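Local coordinates for protein alpha-glucosidase (Pseudoalteromonas sp. K8, PDB 5HQA) that hydrolyses alpha-glucosides as a chloride-activated enzyme of glycoside hydrolase family 97, and binds the inhibitor acarbose beside a calcium ion, at residues 36-41 against 110-115; 49-54 against 87-92. All blocks are in the same frame, centred on the assembly; numbering follows the deposited sequence.

Contact 1 (36-41 against 110-115); sequences SALGFE and FRYEVP
F40 turns the edge of its ring toward one face of the Y112 ring. The centroids are 4.5 Å apart in this edge-to-face pair, with the planes at 53°. The two side chains run past each other in opposite directions, and F40 CZ sits 3.5 Å from Y112 CG, near the rim of the ring. F40 CG lies anti to the carbonyl carbon (chi1 -60°), and from there the ring extends so that CE2 and CZ, its far atoms, meet Y112. V114 CG2 adds an apolar touch to F40 CE2 at 4.1 Å.

The contact joins the facing sheets of the beta-sandwich in the N-terminal domain, of the galactose mutarotase type. Strand 30-42 belongs to one sheet and strand 107-114 to the other.

Y112 reaches across with its hydroxyl. G39 N lies at the edge of the ring, near its plane, and donates to Y112 OH at 2.9 Å. The same buried hydroxyl is also hydrogen-bonded to T130 OG1, its strongest polar partner. L38 flanks this oxygen, with CD2 3.5 Å from Y112 OH. The same methyl, L38 CD2, also meets F110 CE1 at 4.0 Å.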
ATOM      1  N   SER A  36      -9.654   1.993 -26.666  1.00 11.75           N
ATOM      2  CA  SER A  36      -8.371   2.262 -26.031  1.00 10.22           C
ATOM      3  C   SER A  36      -7.303   1.413 -26.703  1.00 13.12           C
ATOM      4  O   SER A  36      -7.467   0.196 -26.815  1.00 12.63           O
ATOM      5  CB  SER A  36      -8.438   1.944 -24.535  1.00 10.50           C
ATOM      6  OG  SER A  36      -9.421   2.738 -23.889  1.00 12.46           O
ATOM      7  N   ALA A  37      -6.209   2.050 -27.128  1.00 11.28           N
ATOM      8  CA  ALA A  37      -5.188   1.395 -27.938  1.00 13.12           C
ATOM      9  C   ALA A  37      -4.379   0.371 -27.131  1.00 13.85           C
ATOM     10  O   ALA A  37      -4.288   0.430 -25.901  1.00 12.01           O
ATOM     11  CB  ALA A  37      -4.239   2.437 -28.538  1.00 11.92           C
ATOM     12  N   LEU A  38      -3.770  -0.570 -27.866  1.00 12.35           N
ATOM     13  CA  LEU A  38      -2.870  -1.589 -27.339  1.00 13.10           C
ATOM     14  C   LEU A  38      -1.633  -1.657 -28.225  1.00 15.71           C
ATOM     15  O   LEU A  38      -1.732  -1.469 -29.441  1.00 16.66           O
ATOM     16  CB  LEU A  38      -3.543  -2.968 -27.321  1.00 11.64           C
ATOM     17  CG  LEU A  38      -4.840  -3.042 -26.515  1.00 12.30           C
ATOM     18  CD1 LEU A  38      -5.596  -4.322 -26.846  1.00 14.20           C
ATOM     19  CD2 LEU A  38      -4.544  -2.957 -25.031  1.00 13.80           C
ATOM     20  N   GLY A  39      -0.471  -1.933 -27.631  1.00 10.85           N
ATOM     21  CA  GLY A  39       0.723  -2.158 -28.428  1.00 12.47           C
ATOM     22  C   GLY A  39       1.993  -1.660 -27.753  1.00 11.06           C
ATOM     23  O   GLY A  39       1.995  -1.302 -26.577  1.00 13.33           O
ATOM     24  N   PHE A  40       3.081  -1.662 -28.539  1.00 11.59           N
ATOM     25  CA  PHE A  40       4.421  -1.311 -28.073  1.00 15.12           C
ATOM     26  C   PHE A  40       5.198  -0.575 -29.156  1.00 13.70           C
ATOM     27  O   PHE A  40       5.039  -0.845 -30.349  1.00 13.41           O
ATOM     28  CB  PHE A  40       5.279  -2.536 -27.708  1.00 13.57           C
ATOM     29  CG  PHE A  40       4.714  -3.388 -26.618  1.00 14.56           C
ATOM     30  CD1 PHE A  40       4.890  -3.042 -25.287  1.00 14.89           C
ATOM     31  CD2 PHE A  40       4.039  -4.555 -26.921  1.00 14.32           C
ATOM     32  CE1 PHE A  40       4.372  -3.848 -24.270  1.00 15.93           C
ATOM     33  CE2 PHE A  40       3.515  -5.366 -25.911  1.00 16.07           C
ATOM     34  CZ  PHE A  40       3.683  -5.010 -24.588  1.00 15.18           C
ATOM     35  N   GLU A  41       6.084   0.322 -28.714  1.00 13.08           N
ATOM     36  CA  GLU A  41       7.205   0.805 -29.510  1.00 13.23           C
ATOM     37  C   GLU A  41       8.506   0.408 -28.822  1.00 15.51           C
ATOM     38  O   GLU A  41       8.578   0.352 -27.588  1.00 13.74           O
ATOM     39  CB  GLU A  41       7.149   2.330 -29.702  1.00 13.28           C
ATOM     40  CG  GLU A  41       5.947   2.757 -30.518  1.00 18.53           C
ATOM     41  CD  GLU A  41       5.876   4.253 -30.751  1.00 25.89           C
ATOM     42  OE1 GLU A  41       6.784   4.984 -30.300  1.00 24.89           O
ATOM     43  OE2 GLU A  41       4.905   4.697 -31.398  1.00 27.68           O
ATOM     44  N   PHE A 110      -5.800  -7.091 -17.528  1.00 10.16           N
ATOM     45  CA  PHE A 110      -5.279  -7.617 -18.788  1.00 10.40           C
ATOM     46  C   PHE A 110      -3.764  -7.471 -18.840  1.00 12.51           C
ATOM     47  O   PHE A 110      -3.180  -6.594 -18.196  1.00 12.35           O
ATOM     48  CB  PHE A 110      -5.939  -6.960 -20.029  1.00 10.40           C
ATOM     49  CG  PHE A 110      -5.681  -5.478 -20.178  1.00 10.93           C
ATOM     50  CD1 PHE A 110      -4.596  -5.019 -20.906  1.00 10.01           C
ATOM     51  CD2 PHE A 110      -6.555  -4.550 -19.619  1.00 12.57           C
ATOM     52  CE1 PHE A 110      -4.361  -3.654 -21.058  1.00 12.06           C
ATOM     53  CE2 PHE A 110      -6.332  -3.181 -19.766  1.00 13.56           C
ATOM     54  CZ  PHE A 110      -5.227  -2.735 -20.486  1.00 12.93           C
ATOM     55  N   ARG A 111      -3.129  -8.358 -19.605  1.00 12.41           N
ATOM     56  CA  ARG A 111      -1.689  -8.270 -19.801  1.00 10.74           C
ATOM     57  C   ARG A 111      -1.354  -8.758 -21.196  1.00 12.90           C
ATOM     58  O   ARG A 111      -2.106  -9.515 -21.814  1.00 14.09           O
ATOM     59  CB  ARG A 111      -0.910  -9.080 -18.758  1.00 10.92           C
ATOM     60  CG  ARG A 111      -0.974 -10.580 -18.992  1.00 12.11           C
ATOM     61  CD  ARG A 111      -0.072 -11.318 -18.025  1.00 12.61           C
ATOM     62  NE  ARG A 111      -0.065 -12.750 -18.301  1.00 13.74           N
ATOM     63  CZ  ARG A 111       0.450 -13.657 -17.482  1.00 19.62           C
ATOM     64  NH1 ARG A 111       1.003 -13.284 -16.332  1.00 19.16           N
ATOM     65  NH2 ARG A 111       0.410 -14.940 -17.811  1.00 22.32           N
ATOM     66  N   TYR A 112      -0.220  -8.287 -21.701  1.00 11.91           N
ATOM     67  CA  TYR A 112       0.294  -8.747 -22.980  1.00 11.51           C
ATOM     68  C   TYR A 112       1.146  -9.979 -22.762  1.00 13.51           C
ATOM     69  O   TYR A 112       1.874 -10.076 -21.769  1.00 14.15           O
ATOM     70  CB  TYR A 112       1.157  -7.686 -23.641  1.00 11.41           C
ATOM     71  CG  TYR A 112       0.513  -6.353 -23.935  1.00 11.07           C
ATOM     72  CD1 TYR A 112       0.316  -5.405 -22.931  1.00 11.43           C
ATOM     73  CD2 TYR A 112       0.166  -6.012 -25.242  1.00 11.47           C
ATOM     74  CE1 TYR A 112      -0.232  -4.154 -23.220  1.00 11.31           C
ATOM     75  CE2 TYR A 112      -0.384  -4.781 -25.537  1.00 12.67           C
ATOM     76  CZ  TYR A 112      -0.573  -3.851 -24.527  1.00 13.40           C
ATOM     77  OH  TYR A 112      -1.109  -2.625 -24.849  1.00 13.14           O
ATOM     78  N   GLU A 113       1.073 -10.909 -23.705  1.00 12.41           N
ATOM     79  CA  GLU A 113       1.945 -12.077 -23.724  1.00 12.93           C
ATOM     80  C   GLU A 113       2.560 -12.135 -25.112  1.00 15.34           C
ATOM     81  O   GLU A 113       1.871 -12.430 -26.092  1.00 15.79           O
ATOM     82  CB  GLU A 113       1.174 -13.352 -23.366  1.00 15.24           C
ATOM     83  CG  GLU A 113       0.622 -13.275 -21.939  1.00 16.12           C
ATOM     84  CD  GLU A 113      -0.278 -14.440 -21.552  1.00 18.32           C
ATOM     85  OE1 GLU A 113      -0.420 -15.394 -22.351  1.00 17.70           O
ATOM     86  OE2 GLU A 113      -0.851 -14.388 -20.433  1.00 18.67           O
ATOM     87  N   VAL A 114       3.840 -11.790 -25.201  1.00 15.25           N
ATOM     88  CA  VAL A 114       4.558 -11.738 -26.470  1.00 14.37           C
ATOM     89  C   VAL A 114       5.379 -13.019 -26.586  1.00 15.16           C
ATOM     90  O   VAL A 114       6.316 -13.213 -25.798  1.00 17.24           O
ATOM     91  CB  VAL A 114       5.451 -10.497 -26.572  1.00 14.40           C
ATOM     92  CG1 VAL A 114       6.146 -10.477 -27.929  1.00 14.48           C
ATOM     93  CG2 VAL A 114       4.614  -9.251 -26.388  1.00 14.61           C
ATOM     94  N   PRO A 115       5.077 -13.893 -27.534  1.00 16.74           N
ATOM     95  CA  PRO A 115       5.745 -15.193 -27.599  1.00 18.45           C
ATOM     96  C   PRO A 115       7.075 -15.108 -28.332  1.00 20.10           C
ATOM     97  O   PRO A 115       7.387 -14.132 -29.013  1.00 18.85           O
ATOM     98  CB  PRO A 115       4.749 -16.031 -28.400  1.00 21.01           C
ATOM     99  CG  PRO A 115       4.213 -15.031 -29.401  1.00 17.72           C
ATOM    100  CD  PRO A 115       4.078 -13.733 -28.606  1.00 14.98           C
TER

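Contact 2 (49-54 against 87-92)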
ATOM      1  N   SER A  49       2.111  -2.051 -33.450  0.68 17.55           N
ATOM      2  CA  SER A  49       1.087  -1.014 -33.402  0.68 17.98           C
ATOM      3  C   SER A  49      -0.021  -1.300 -34.409  0.68 17.78           C
ATOM      4  O   SER A  49      -0.901  -2.125 -34.147  0.68 17.86           O
ATOM      5  CB  SER A  49       1.710   0.369 -33.636  0.68 17.52           C
ATOM      6  OG  SER A  49       2.404   0.432 -34.869  0.68 17.24           O
ATOM      7  N   ASN A  50       0.007  -0.641 -35.560  1.00 17.13           N
ATOM      8  CA  ASN A  50      -1.089  -0.798 -36.505  1.00 22.37           C
ATOM      9  C   ASN A  50      -0.950  -2.090 -37.315  1.00 21.48           C
ATOM     10  O   ASN A  50       0.099  -2.739 -37.341  1.00 20.02           O
ATOM     11  CB  ASN A  50      -1.165   0.417 -37.428  1.00 27.63           C
ATOM     12  CG  ASN A  50       0.184   0.824 -37.941  1.00 41.34           C
ATOM     13  OD1 ASN A  50       0.817   1.734 -37.399  1.00 49.66           O
ATOM     14  ND2 ASN A  50       0.652   0.139 -38.979  1.00 45.27           N
ATOM     15  N   SER A  51      -2.050  -2.468 -37.972  1.00 21.90           N
ATOM     16  CA  SER A  51      -2.133  -3.574 -38.925  1.00 25.49           C
ATOM     17  C   SER A  51      -2.098  -4.951 -38.269  1.00 24.33           C
ATOM     18  O   SER A  51      -1.958  -5.961 -38.976  1.00 25.31           O
ATOM     19  CB  SER A  51      -1.030  -3.500 -39.987  1.00 29.44           C
ATOM     20  OG  SER A  51      -0.980  -2.208 -40.565  1.00 37.30           O
ATOM     21  N   PHE A  52      -2.215  -5.032 -36.948  1.00 21.65           N
ATOM     22  CA  PHE A  52      -2.397  -6.313 -36.282  1.00 21.50           C
ATOM     23  C   PHE A  52      -3.874  -6.691 -36.309  1.00 26.95           C
ATOM     24  O   PHE A  52      -4.738  -5.859 -36.003  1.00 28.43           O
ATOM     25  CB  PHE A  52      -1.886  -6.239 -34.841  1.00 17.56           C
ATOM     26  CG  PHE A  52      -0.395  -6.394 -34.722  1.00 18.24           C
ATOM     27  CD1 PHE A  52       0.453  -5.329 -34.999  1.00 18.24           C
ATOM     28  CD2 PHE A  52       0.163  -7.607 -34.339  1.00 18.88           C
ATOM     29  CE1 PHE A  52       1.832  -5.474 -34.899  1.00 20.59           C
ATOM     30  CE2 PHE A  52       1.537  -7.757 -34.227  1.00 19.48           C
ATOM     31  CZ  PHE A  52       2.375  -6.688 -34.515  1.00 21.80           C
ATOM     32  N   LYS A  53      -4.166  -7.940 -36.680  1.00 20.12           N
ATOM     33  CA  LYS A  53      -5.532  -8.437 -36.751  1.00 20.40           C
ATOM     34  C   LYS A  53      -5.714  -9.608 -35.791  1.00 19.64           C
ATOM     35  O   LYS A  53      -4.777 -10.370 -35.534  1.00 17.05           O
ATOM     36  CB  LYS A  53      -5.899  -8.880 -38.185  1.00 22.23           C
ATOM     37  CG  LYS A  53      -5.786  -7.775 -39.245  1.00 26.84           C
ATOM     38  CD  LYS A  53      -6.739  -6.629 -38.947  0.71 32.69           C
ATOM     39  CE  LYS A  53      -6.482  -5.427 -39.843  0.62 38.00           C
ATOM     40  NZ  LYS A  53      -7.159  -4.204 -39.308  0.88 42.73           N
ATOM     41  N   ILE A  54      -6.936  -9.748 -35.268  1.00 17.26           N
ATOM     42  CA  ILE A  54      -7.263 -10.879 -34.402  1.00 17.96           C
ATOM     43  C   ILE A  54      -7.337 -12.149 -35.237  1.00 20.51           C
ATOM     44  O   ILE A  54      -8.071 -12.217 -36.231  1.00 20.55           O
ATOM     45  CB  ILE A  54      -8.590 -10.639 -33.667  1.00 16.82           C
ATOM     46  CG1 ILE A  54      -8.490  -9.416 -32.744  1.00 16.26           C
ATOM     47  CG2 ILE A  54      -8.992 -11.894 -32.869  1.00 15.37           C
ATOM     48  CD1 ILE A  54      -9.844  -8.914 -32.245  1.00 18.32           C
ATOM     49  N   PHE A  87      -3.196 -11.579 -31.728  1.00 15.30           N
ATOM     50  CA  PHE A  87      -3.079 -10.632 -32.826  1.00 14.32           C
ATOM     51  C   PHE A  87      -1.881 -11.005 -33.681  1.00 17.91           C
ATOM     52  O   PHE A  87      -0.841 -11.421 -33.161  1.00 18.70           O
ATOM     53  CB  PHE A  87      -2.882  -9.200 -32.321  1.00 14.17           C
ATOM     54  CG  PHE A  87      -3.985  -8.700 -31.443  1.00 17.67           C
ATOM     55  CD1 PHE A  87      -5.079  -8.041 -31.987  1.00 18.93           C
ATOM     56  CD2 PHE A  87      -3.922  -8.865 -30.069  1.00 16.75           C
ATOM     57  CE1 PHE A  87      -6.097  -7.569 -31.175  1.00 18.85           C
ATOM     58  CE2 PHE A  87      -4.935  -8.391 -29.256  1.00 19.00           C
ATOM     59  CZ  PHE A  87      -6.023  -7.741 -29.809  1.00 17.28           C
ATOM     60  N   ALA A  88      -2.004 -10.818 -34.989  1.00 17.25           N
ATOM     61  CA  ALA A  88      -0.885 -11.091 -35.875  1.00 17.92           C
ATOM     62  C   ALA A  88      -0.855 -10.066 -36.997  1.00 19.82           C
ATOM     63  O   ALA A  88      -1.900  -9.620 -37.478  1.00 17.36           O
ATOM     64  CB  ALA A  88      -0.957 -12.506 -36.459  1.00 17.24           C
ATOM     65  N   LYS A  89       0.358  -9.704 -37.400  1.00 18.11           N
ATOM     66  CA  LYS A  89       0.619  -8.823 -38.518  1.00 19.33           C
ATOM     67  C   LYS A  89       1.538  -9.546 -39.494  1.00 21.48           C
ATOM     68  O   LYS A  89       2.553 -10.117 -39.070  1.00 22.37           O
ATOM     69  CB  LYS A  89       1.273  -7.511 -38.032  1.00 17.88           C
ATOM     70  CG  LYS A  89       1.694  -6.554 -39.140  1.00 20.73           C
ATOM     71  CD  LYS A  89       2.354  -5.317 -38.540  1.00 25.28           C
ATOM     72  CE  LYS A  89       2.680  -4.261 -39.597  1.00 30.34           C
ATOM     73  NZ  LYS A  89       3.780  -4.666 -40.526  1.00 31.22           N
ATOM     74  N   PRO A  90       1.207  -9.587 -40.782  1.00 25.58           N
ATOM     75  CA  PRO A  90       2.088 -10.258 -41.744  1.00 27.43           C
ATOM     76  C   PRO A  90       3.375  -9.477 -41.963  1.00 30.73           C
ATOM     77  O   PRO A  90       3.455  -8.266 -41.734  1.00 26.61           O
ATOM     78  CB  PRO A  90       1.247 -10.308 -43.024  1.00 25.57           C
ATOM     79  CG  PRO A  90       0.321  -9.163 -42.899  1.00 27.79           C
ATOM     80  CD  PRO A  90       0.001  -9.036 -41.424  1.00 25.12           C
ATOM     81  N   GLN A  91       4.404 -10.197 -42.402  1.00 33.82           N
ATOM     82  CA  GLN A  91       5.667  -9.568 -42.773  1.00 38.27           C
ATOM     83  C   GLN A  91       5.443  -8.700 -44.020  1.00 37.84           C
ATOM     84  O   GLN A  91       4.472  -8.902 -44.752  1.00 37.74           O
ATOM     85  CB  GLN A  91       6.748 -10.631 -43.005  1.00 41.47           C
ATOM     86  CG  GLN A  91       7.019 -11.507 -41.784  1.00 45.08           C
ATOM     87  CD  GLN A  91       7.547 -10.718 -40.597  1.00 53.45           C
ATOM     88  OE1 GLN A  91       8.228  -9.706 -40.765  1.00 57.15           O
ATOM     89  NE2 GLN A  91       7.231 -11.178 -39.385  1.00 56.09           N
ATOM     90  N   PRO A  92       6.308  -7.698 -44.251  1.00 36.60           N
ATOM     91  CA  PRO A  92       7.500  -7.298 -43.495  1.00 34.01           C
ATOM     92  C   PRO A  92       7.152  -6.558 -42.217  1.00 29.34           C
ATOM     93  O   PRO A  92       6.055  -6.002 -42.095  1.00 27.71           O
ATOM     94  CB  PRO A  92       8.228  -6.371 -44.467  1.00 35.57           C
ATOM     95  CG  PRO A  92       7.113  -5.702 -45.207  1.00 35.96           C
ATOM     96  CD  PRO A  92       6.007  -6.739 -45.331  1.00 37.16           C
TER
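F52 lays one ring face against K89. K89 CB stands 3.6 Å from the ring centroid and only 2° off the ring normal, a CH-pi contact over the centre. The segments form the open end of the beta hairpin made by strands 53-67 and 75-89, in the N-terminal beta-sandwich domain.

The F52 and K89 side chains cross at about a right angle. K89 CG is anti to the backbone N (chi1 175°), and the chain continues past the ring, with K89 CD 3.7 Å from F52 CE1. Farther out, K89 CE packs on S51 CB at 3.8 Å. The amine at its end bonds to the carbonyl of Q93.

F52 CD2 also touches F87 CB at 4.0 Å. The rings of Y97 and F48 meet F52 as well, and P21 touches both phenylalanines. An alanine in place of F52 would probably leave K89 CB without its aromatic face and open a gap where the ring now meets Y97 and F48.

The backbone sets these positions. K53 and A88 are an antiparallel hydrogen-bonded pair. K53 N donates to A88 O at 2.9 Å in a nearly straight bond (175°), and A88 N returns one to K53 O. F87 CA also approaches K53 O, as a CA-H...O contact. D16 holds the same strand from outside the two segments: its OD2 accepts from I54 N, and its carbonyl oxygen is bonded to K53 NZ.

I54 and F87 form the next pair, non-hydrogen-bonded. Their side chains lie side by side on the same face of the sheet and point the same way. Here I54 CG1 comes to 3.4 Å from F87 CE1.

In the fold
Contact 2 is nested along the chain inside the loop closed by contact 1. Their centres are about 12 Å apart. Their nearest atoms are about 4 Å apart and do not touch. Contact 1 lies between the two sheets of the N-terminal domain. Contact 2 lies within one of them: strand 53-67 is an outermost strand of the sheet that also holds 107-114. Y97 and F48 bridge the two places. Y97 touches L38 and V114 in contact 1, F48 touches V114, and both meet F52 in contact 2. Both contacts lie away from the glycan pocket and the calcium and magnesium sites, about 26 and 38 Å from the chain centre (centre to centre).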